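Local structure of lytic chitin monooxygenase (Enterococcus faecalis, 4A02) at residues K46-G51 against P57-T62; G8-F13 against T64-T69. The protein catalyses the copper-dependent oxidative cleavage of glycosidic bonds in alpha- and beta-chitin, acting in synergy with a chitinase to depolymerise the crystalline polymer. All coordinates share one frame; numbering follows the deposited sequence.

Contact 1: K46-G51 against P57-T62; sequences KLASAG and PLDEQT
Asp-59 grips Ser-49 with both carboxylate oxygens, joining two parts of the long loop that links strands 36-38 and 69-71 in the immunoglobulin-like (fibronectin III-type) beta-sandwich of this AA10 lytic polysaccharide monooxygenase. Asp-59 OD2 accepts from Ser-49 OG at 2.5 Å, a very short bond that meets the syn side close to the carboxylate plane. Asp-59 OD1 takes the backbone N of Ser-49 at 2.9 Å, also on its syn side but 33° out of that plane. Two bonds to a single residue fix the rotation of the carboxylate. Each carboxylate oxygen also receives a bond from a water. One of these waters accepts from Ala-48 N and donates to OD1. The other bridges Lys-46 NZ and Asp-59 OD2, which at 4.6 Å are too far apart for a direct salt bridge. The serine hydroxyl is held in turn: with OG between the backbone N and the carbonyl carbon (chi1 68°), it accepts from Gly-51 N in an ST turn. Beyond this polar grip, Ala-48 touches Ala-160 of strand 155-165 and Leu-58 touches Ile-35, while between the segments Ala-48 CB packs against Leu-58 CB at 3.9 Å.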
ATOM      1  N   LYS A  46      -8.828   7.307   5.910  1.00  8.42           N
ATOM      2  CA  LYS A  46      -8.712   7.557   4.495  1.00  8.30           C
ATOM      3  C   LYS A  46      -7.332   7.193   3.978  1.00  7.67           C
ATOM      4  O   LYS A  46      -6.863   7.714   2.984  1.00  8.35           O
ATOM      5  CB  LYS A  46      -9.055   8.995   4.114  1.00 11.05           C
ATOM      6  CG  LYS A  46     -10.536   9.304   4.546  1.00 21.99           C
ATOM      7  CD  LYS A  46     -11.186  10.309   3.735  1.00 27.50           C
ATOM      8  CE  LYS A  46     -12.676  10.245   4.221  1.00 25.97           C
ATOM      9  NZ  LYS A  46     -13.684   9.591   3.302  1.00 22.75           N
ATOM     10  N   LEU A  47      -6.646   6.274   4.684  1.00  7.31           N
ATOM     11  CA  LEU A  47      -5.305   5.862   4.209  1.00  6.95           C
ATOM     12  C   LEU A  47      -5.430   5.024   2.958  1.00  6.32           C
ATOM     13  O   LEU A  47      -4.736   5.238   1.953  1.00  6.62           O
ATOM     14  CB  LEU A  47      -4.566   5.074   5.301  1.00  6.92           C
ATOM     15  CG  LEU A  47      -4.219   5.875   6.560  1.00  8.23           C
ATOM     16  CD1 LEU A  47      -3.304   4.989   7.423  1.00  9.21           C
ATOM     17  CD2 LEU A  47      -3.603   7.199   6.260  1.00  9.39           C
ATOM     18  N   ALA A  48      -6.280   3.994   2.967  1.00  6.32           N
ATOM     19  CA  ALA A  48      -6.320   3.075   1.813  1.00  6.27           C
ATOM     20  C   ALA A  48      -6.812   3.760   0.545  1.00  6.07           C
ATOM     21  O   ALA A  48      -6.374   3.396  -0.550  1.00  6.50           O
ATOM     22  CB  ALA A  48      -7.149   1.867   2.159  1.00  6.94           C
ATOM     23  N   SER A  49      -7.710   4.753   0.656  1.00  6.33           N
ATOM     24  CA  SER A  49      -8.188   5.463  -0.499  1.00  6.58           C
ATOM     25  C   SER A  49      -7.396   6.763  -0.804  1.00  6.76           C
ATOM     26  O   SER A  49      -7.650   7.370  -1.830  1.00  7.38           O
ATOM     27  CB  SER A  49      -9.621   5.911  -0.285  1.00  7.17           C
ATOM     28  OG  SER A  49      -9.754   6.907   0.695  1.00  7.93           O
ATOM     29  N   ALA A  50      -6.532   7.151   0.114  1.00  7.08           N
ATOM     30  CA  ALA A  50      -5.795   8.421   0.082  1.00  7.83           C
ATOM     31  C   ALA A  50      -6.724   9.612  -0.067  1.00  8.43           C
ATOM     32  O   ALA A  50      -6.313  10.670  -0.513  1.00 10.34           O
ATOM     33  CB  ALA A  50      -4.731   8.426  -0.981  1.00  7.98           C
ATOM     34  N   GLY A  51      -7.964   9.491   0.351  1.00  9.47           N
ATOM     35  CA  GLY A  51      -8.959  10.530   0.212  1.00 11.52           C
ATOM     36  C   GLY A  51      -9.466  10.750  -1.190  1.00 10.65           C
ATOM     37  O   GLY A  51     -10.186  11.737  -1.392  1.00 13.41           O
ATOM     38  N   PRO A  57     -14.539   2.751  -0.720  1.00  6.48           N
ATOM     39  CA  PRO A  57     -14.748   1.367  -0.215  1.00  6.13           C
ATOM     40  C   PRO A  57     -13.467   0.741   0.290  1.00  5.78           C
ATOM     41  O   PRO A  57     -13.519  -0.122   1.185  1.00  6.27           O
ATOM     42  CB  PRO A  57     -15.354   0.631  -1.400  1.00  6.56           C
ATOM     43  CG  PRO A  57     -16.062   1.739  -2.172  1.00  6.91           C
ATOM     44  CD  PRO A  57     -15.094   2.894  -2.081  1.00  6.73           C
ATOM     45  N   LEU A  58     -12.305   1.133  -0.241  1.00  5.86           N
ATOM     46  CA  LEU A  58     -11.031   0.631   0.267  1.00  6.10           C
ATOM     47  C   LEU A  58     -10.814   0.953   1.734  1.00  6.21           C
ATOM     48  O   LEU A  58     -10.022   0.279   2.393  1.00  6.68           O
ATOM     49  CB  LEU A  58      -9.862   1.216  -0.526  1.00  6.30           C
ATOM     50  CG  LEU A  58      -9.641   0.597  -1.912  1.00  6.11           C
ATOM     51  CD1 LEU A  58      -8.649   1.469  -2.677  1.00  7.36           C
ATOM     52  CD2 LEU A  58      -9.102  -0.825  -1.806  1.00  6.63           C
ATOM     53  N   ASP A  59     -11.435   2.030   2.249  1.00  6.26           N
ATOM     54  CA  ASP A  59     -11.248   2.410   3.620  1.00  6.53           C
ATOM     55  C   ASP A  59     -12.064   1.570   4.573  1.00  6.33           C
ATOM     56  O   ASP A  59     -11.888   1.706   5.802  1.00  7.75           O
ATOM     57  CB  ASP A  59     -11.595   3.886   3.803  1.00  7.04           C
ATOM     58  CG  ASP A  59     -10.685   4.801   3.023  1.00  6.80           C
ATOM     59  OD1 ASP A  59      -9.469   4.557   2.992  1.00  7.08           O
ATOM     60  OD2 ASP A  59     -11.220   5.804   2.452  1.00  7.62           O
ATOM     61  N   GLU A  60     -12.932   0.711   4.079  1.00  6.28           N
ATOM     62  CA  GLU A  60     -13.652  -0.183   4.971  1.00  5.91           C
ATOM     63  C   GLU A  60     -12.626  -1.072   5.676  1.00  5.74           C
ATOM     64  O   GLU A  60     -11.559  -1.366   5.160  1.00  6.11           O
ATOM     65  CB  GLU A  60     -14.685  -0.979   4.157  1.00  6.35           C
ATOM     66  CG  GLU A  60     -15.759  -0.025   3.644  1.00  6.83           C
ATOM     67  CD  GLU A  60     -16.808  -0.620   2.745  1.00  7.13           C
ATOM     68  OE1 GLU A  60     -16.964  -1.861   2.736  1.00  8.48           O
ATOM     69  OE2 GLU A  60     -17.505   0.193   2.078  1.00  7.67           O
ATOM     70  N   GLN A  61     -12.964  -1.479   6.903  1.00  6.61           N
ATOM     71  CA  GLN A  61     -11.982  -2.193   7.720  1.00  6.31           C
ATOM     72  C   GLN A  61     -12.704  -3.097   8.714  1.00  6.65           C
ATOM     73  O   GLN A  61     -13.327  -2.628   9.669  1.00  7.38           O
ATOM     74  CB  GLN A  61     -11.069  -1.194   8.440  1.00  6.61           C
ATOM     75  CG  GLN A  61      -9.874  -1.827   9.122  1.00  6.91           C
ATOM     76  CD  GLN A  61      -9.038  -2.676   8.197  1.00  6.40           C
ATOM     77  OE1 GLN A  61      -8.443  -2.154   7.246  1.00  7.05           O
ATOM     78  NE2 GLN A  61      -8.952  -3.978   8.453  1.00  6.66           N
ATOM     79  N   THR A  62     -12.636  -4.393   8.441  1.00  6.62           N
ATOM     80  CA  THR A  62     -13.064  -5.430   9.365  1.00  7.25           C
ATOM     81  C   THR A  62     -12.006  -6.515   9.324  1.00  7.30           C
ATOM     82  O   THR A  62     -11.189  -6.579   8.407  1.00  7.41           O
ATOM     83  CB  THR A  62     -14.453  -6.048   9.058  1.00  8.01           C
ATOM     84  OG1 THR A  62     -14.255  -6.967   7.998  1.00  8.45           O
ATOM     85  CG2 THR A  62     -15.473  -5.014   8.658  1.00  9.69           C
TER
HETATM   86  O   HOH W   1     -13.611   6.745   3.352  1.00 14.14           O
HETATM   87  O   HOH W   2      -8.104   3.907   5.266  1.00  8.22           O

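Contact 2: G8-F13 against T64-T69; sequences GSRAFF and TRWHKT
With CG anti to the backbone N (chi1 -175°), Arg-10 extends from the short helix 10-13 toward Trp-66, and a bend at chi3 (-69°) lays its guanidinium flat on the indole. Trp-66 presents a ring face to the arginine. The two planes are nearly parallel, and Arg-10 CZ stands 3.6 Å from the centroid of the five-membered ring of Trp-66, a cation-pi stack. Further back along the arginine, CD lies over the six-membered ring in a CH-pi contact, 3.6 Å from its centroid, while CG reaches CE3. The arginine thus covers both rings of the indole. On the opposite face lies Arg-65 CG, so the tryptophan is sandwiched between two arginine side chains. The stack fastens helix 10-13 to the end of the long loop leading into strand 69-71.

A second point of contact lies at Phe-13, whose CE2 edge meets Thr-69 OG1 nearly in the ring plane at 3.6 Å. Gly-8 CA rests against a face of the same phenyl ring, offset toward its rim. A water completes this corner, accepting from Thr-69 OG1 and donating to Gly-8 O. The start of the helix is secured by Ser-9 at the N-cap, whose OG accepts from Phe-12 N.

The N-H groups within the stack bond outward: Arg-10 NE makes a salt bridge to Asp-162 of strand 155-165, NH1 donates to Leu-58 O, and Trp-66 NE1 donates to Glu-60 O. Although NE1 is close to NE and NH1, all three are donors and no hydrogen bond joins the two side chains. The attraction across the stack therefore probably rests on dispersion and on the positive charge over the indole face, a charge that Asp-162 probably helps to balance in this buried setting.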
ATOM      1  N   GLY A   8       0.337  -8.705  -3.141  1.00  5.42           N
ATOM      2  CA  GLY A   8      -0.637  -7.922  -3.838  1.00  5.56           C
ATOM      3  C   GLY A   8      -1.286  -6.885  -2.937  1.00  5.18           C
ATOM      4  O   GLY A   8      -1.722  -7.206  -1.823  1.00  5.23           O
ATOM      5  N   SER A   9      -1.413  -5.643  -3.422  1.00  5.13           N
ATOM      6  CA  SER A   9      -2.071  -4.638  -2.605  1.00  5.09           C
ATOM      7  C   SER A   9      -3.568  -4.868  -2.578  1.00  4.71           C
ATOM      8  O   SER A   9      -4.156  -5.647  -3.328  1.00  5.14           O
ATOM      9  CB  SER A   9      -1.775  -3.243  -3.081  1.00  5.15           C
ATOM     10  OG  SER A   9      -2.542  -2.956  -4.252  1.00  5.32           O
ATOM     11  N   ARG A  10      -4.225  -4.133  -1.676  1.00  4.89           N
ATOM     12  CA  ARG A  10      -5.667  -4.262  -1.514  1.00  4.79           C
ATOM     13  C   ARG A  10      -6.374  -3.877  -2.813  1.00  4.89           C
ATOM     14  O   ARG A  10      -7.292  -4.557  -3.292  1.00  5.29           O
ATOM     15  CB  ARG A  10      -6.091  -3.436  -0.318  1.00  5.12           C
ATOM     16  CG  ARG A  10      -7.558  -3.562   0.051  1.00  5.19           C
ATOM     17  CD  ARG A  10      -7.930  -2.621   1.171  1.00  5.42           C
ATOM     18  NE  ARG A  10      -7.303  -3.035   2.430  1.00  5.36           N
ATOM     19  CZ  ARG A  10      -7.410  -2.338   3.549  1.00  5.38           C
ATOM     20  NH1 ARG A  10      -8.049  -1.192   3.556  1.00  6.00           N
ATOM     21  NH2 ARG A  10      -6.830  -2.778   4.662  1.00  6.09           N
ATOM     22  N   ALA A  11      -5.931  -2.750  -3.389  1.00  5.07           N
ATOM     23  CA  ALA A  11      -6.439  -2.296  -4.686  1.00  5.17           C
ATOM     24  C   ALA A  11      -6.114  -3.279  -5.783  1.00  5.24           C
ATOM     25  O   ALA A  11      -6.976  -3.618  -6.623  1.00  5.87           O
ATOM     26  CB  ALA A  11      -5.863  -0.909  -4.971  1.00  5.89           C
ATOM     27  N   PHE A  12      -4.852  -3.729  -5.841  1.00  5.42           N
ATOM     28  CA  PHE A  12      -4.443  -4.697  -6.863  1.00  5.81           C
ATOM     29  C   PHE A  12      -5.334  -5.912  -6.871  1.00  5.25           C
ATOM     30  O   PHE A  12      -5.858  -6.324  -7.916  1.00  5.75           O
ATOM     31  CB  PHE A  12      -2.997  -5.085  -6.594  1.00  6.02           C
ATOM     32  CG  PHE A  12      -2.457  -6.221  -7.422  1.00  6.24           C
ATOM     33  CD1 PHE A  12      -2.011  -5.997  -8.733  1.00  7.57           C
ATOM     34  CD2 PHE A  12      -2.337  -7.493  -6.905  1.00  6.85           C
ATOM     35  CE1 PHE A  12      -1.425  -7.008  -9.454  1.00  8.74           C
ATOM     36  CE2 PHE A  12      -1.741  -8.521  -7.647  1.00  7.80           C
ATOM     37  CZ  PHE A  12      -1.293  -8.253  -8.908  1.00  7.94           C
ATOM     38  N   PHE A  13      -5.547  -6.531  -5.692  1.00  5.44           N
ATOM     39  CA  PHE A  13      -6.358  -7.735  -5.613  1.00  5.44           C
ATOM     40  C   PHE A  13      -7.825  -7.477  -5.934  1.00  5.63           C
ATOM     41  O   PHE A  13      -8.542  -8.430  -6.245  1.00  6.82           O
ATOM     42  CB  PHE A  13      -6.214  -8.403  -4.277  1.00  6.11           C
ATOM     43  CG  PHE A  13      -4.992  -9.297  -4.117  1.00  6.31           C
ATOM     44  CD1 PHE A  13      -4.548 -10.139  -5.092  1.00  8.67           C
ATOM     45  CD2 PHE A  13      -4.289  -9.289  -2.933  1.00  8.13           C
ATOM     46  CE1 PHE A  13      -3.485 -11.022  -4.919  1.00  9.32           C
ATOM     47  CE2 PHE A  13      -3.222 -10.201  -2.761  1.00 10.08           C
ATOM     48  CZ  PHE A  13      -2.856 -11.027  -3.737  1.00  9.04           C
ATOM     49  N   THR A  64     -12.360  -9.529   8.485  1.00  7.97           N
ATOM     50  CA  THR A  64     -12.624 -10.455   7.401  1.00  8.45           C
ATOM     51  C   THR A  64     -12.823  -9.771   6.039  1.00  7.65           C
ATOM     52  O   THR A  64     -13.043 -10.475   5.047  1.00 10.26           O
ATOM     53  CB  THR A  64     -13.813 -11.354   7.698  1.00 10.93           C
ATOM     54  OG1 THR A  64     -14.961 -10.580   7.894  1.00 13.10           O
ATOM     55  CG2 THR A  64     -13.510 -12.176   8.964  1.00 14.46           C
ATOM     56  N   ARG A  65     -12.728  -8.457   5.947  1.00  6.80           N
ATOM     57  CA  ARG A  65     -13.076  -7.757   4.736  1.00  6.77           C
ATOM     58  C   ARG A  65     -12.146  -8.063   3.562  1.00  6.40           C
ATOM     59  O   ARG A  65     -12.584  -8.052   2.419  1.00  8.45           O
ATOM     60  CB  ARG A  65     -13.078  -6.249   5.011  1.00  7.27           C
ATOM     61  CG  ARG A  65     -13.563  -5.340   3.913  1.00  7.80           C
ATOM     62  CD  ARG A  65     -15.066  -5.485   3.627  1.00  7.62           C
ATOM     63  NE  ARG A  65     -15.492  -4.458   2.667  1.00  8.24           N
ATOM     64  CZ  ARG A  65     -15.205  -4.506   1.367  1.00  9.01           C
ATOM     65  NH1 ARG A  65     -14.719  -5.597   0.833  1.00 11.93           N
ATOM     66  NH2 ARG A  65     -15.471  -3.485   0.653  1.00 10.41           N
ATOM     67  N   TRP A  66     -10.851  -8.227   3.844  1.00  5.84           N
ATOM     68  CA  TRP A  66      -9.824  -8.205   2.830  1.00  5.55           C
ATOM     69  C   TRP A  66      -9.011  -9.481   2.829  1.00  5.58           C
ATOM     70  O   TRP A  66      -8.755 -10.102   3.866  1.00  6.48           O
ATOM     71  CB  TRP A  66      -8.875  -7.009   3.068  1.00  5.52           C
ATOM     72  CG  TRP A  66      -9.554  -5.712   3.184  1.00  5.50           C
ATOM     73  CD1 TRP A  66      -9.592  -4.872   4.249  1.00  5.88           C
ATOM     74  CD2 TRP A  66     -10.354  -5.045   2.158  1.00  5.45           C
ATOM     75  NE1 TRP A  66     -10.326  -3.742   3.990  1.00  6.02           N
ATOM     76  CE2 TRP A  66     -10.806  -3.832   2.700  1.00  5.61           C
ATOM     77  CE3 TRP A  66     -10.731  -5.391   0.846  1.00  5.91           C
ATOM     78  CZ2 TRP A  66     -11.602  -2.939   1.979  1.00  6.23           C
ATOM     79  CZ3 TRP A  66     -11.508  -4.510   0.151  1.00  6.51           C
ATOM     80  CH2 TRP A  66     -11.940  -3.315   0.703  1.00  6.45           C
ATOM     81  N   HIS A  67      -8.527  -9.870   1.629  1.00  5.90           N
ATOM     82  CA  HIS A  67      -7.637 -11.013   1.499  1.00  5.71           C
ATOM     83  C   HIS A  67      -6.230 -10.642   2.002  1.00  5.76           C
ATOM     84  O   HIS A  67      -5.707  -9.580   1.689  1.00  7.19           O
ATOM     85  CB  HIS A  67      -7.562 -11.450   0.028  1.00  6.74           C
ATOM     86  CG  HIS A  67      -8.782 -12.159  -0.402  1.00  7.80           C
ATOM     87  ND1 HIS A  67      -9.954 -11.473  -0.693  1.00  8.65           N
ATOM     88  CD2 HIS A  67      -9.064 -13.448  -0.574  1.00 11.88           C
ATOM     89  CE1 HIS A  67     -10.880 -12.344  -1.038  1.00 10.47           C
ATOM     90  NE2 HIS A  67     -10.388 -13.556  -0.956  1.00 12.71           N
ATOM     91  N   LYS A  68      -5.640 -11.545   2.770  1.00  5.39           N
ATOM     92  CA  LYS A  68      -4.396 -11.259   3.483  1.00  5.40           C
ATOM     93  C   LYS A  68      -3.312 -12.239   3.032  1.00  5.46           C
ATOM     94  O   LYS A  68      -3.418 -13.448   3.288  1.00  6.94           O
ATOM     95  CB  LYS A  68      -4.621 -11.439   4.987  1.00  5.97           C
ATOM     96  CG  LYS A  68      -5.736 -10.581   5.555  1.00  6.27           C
ATOM     97  CD  LYS A  68      -6.179 -11.069   6.904  1.00  7.35           C
ATOM     98  CE  LYS A  68      -7.393 -10.421   7.470  1.00  8.14           C
ATOM     99  NZ  LYS A  68      -8.622 -10.744   6.637  1.00  8.33           N
ATOM    100  N   THR A  69      -2.269 -11.752   2.377  1.00  5.31           N
ATOM    101  CA  THR A  69      -1.174 -12.625   1.929  1.00  5.15           C
ATOM    102  C   THR A  69      -0.363 -13.085   3.125  1.00  5.16           C
ATOM    103  O   THR A  69       0.090 -12.270   3.931  1.00  5.53           O
ATOM    104  CB  THR A  69      -0.252 -11.863   0.962  1.00  5.21           C
ATOM    105  OG1 THR A  69      -0.985 -11.512  -0.199  1.00  5.89           O
ATOM    106  CG2 THR A  69       0.940 -12.703   0.567  1.00  5.79           C
TER
HETATM  107  O   HOH W   3      -1.192  -8.942   0.213  1.00  6.83           O

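From the N terminus, the chain runs through strand 2-6 into helix 10-13, the first side of contact 2. It then passes strand 36-38 and enters the long loop in which 46-51 and 57-62 meet, so contact 1 closes a small loop nested inside the much larger one that contact 2 closes when 64-69 arrives, just as strand 69-71 begins. The two contacts, about 12 Å apart between centres, share a seam: Ala-48 CB packs on Arg-10 NH1, and Pro-57 O on Trp-66 CZ2. Both lean on strand 155-165, tying the N-terminal helix and the long loop to the mixed sheet, away from the copper site formed by His-1 and His-86.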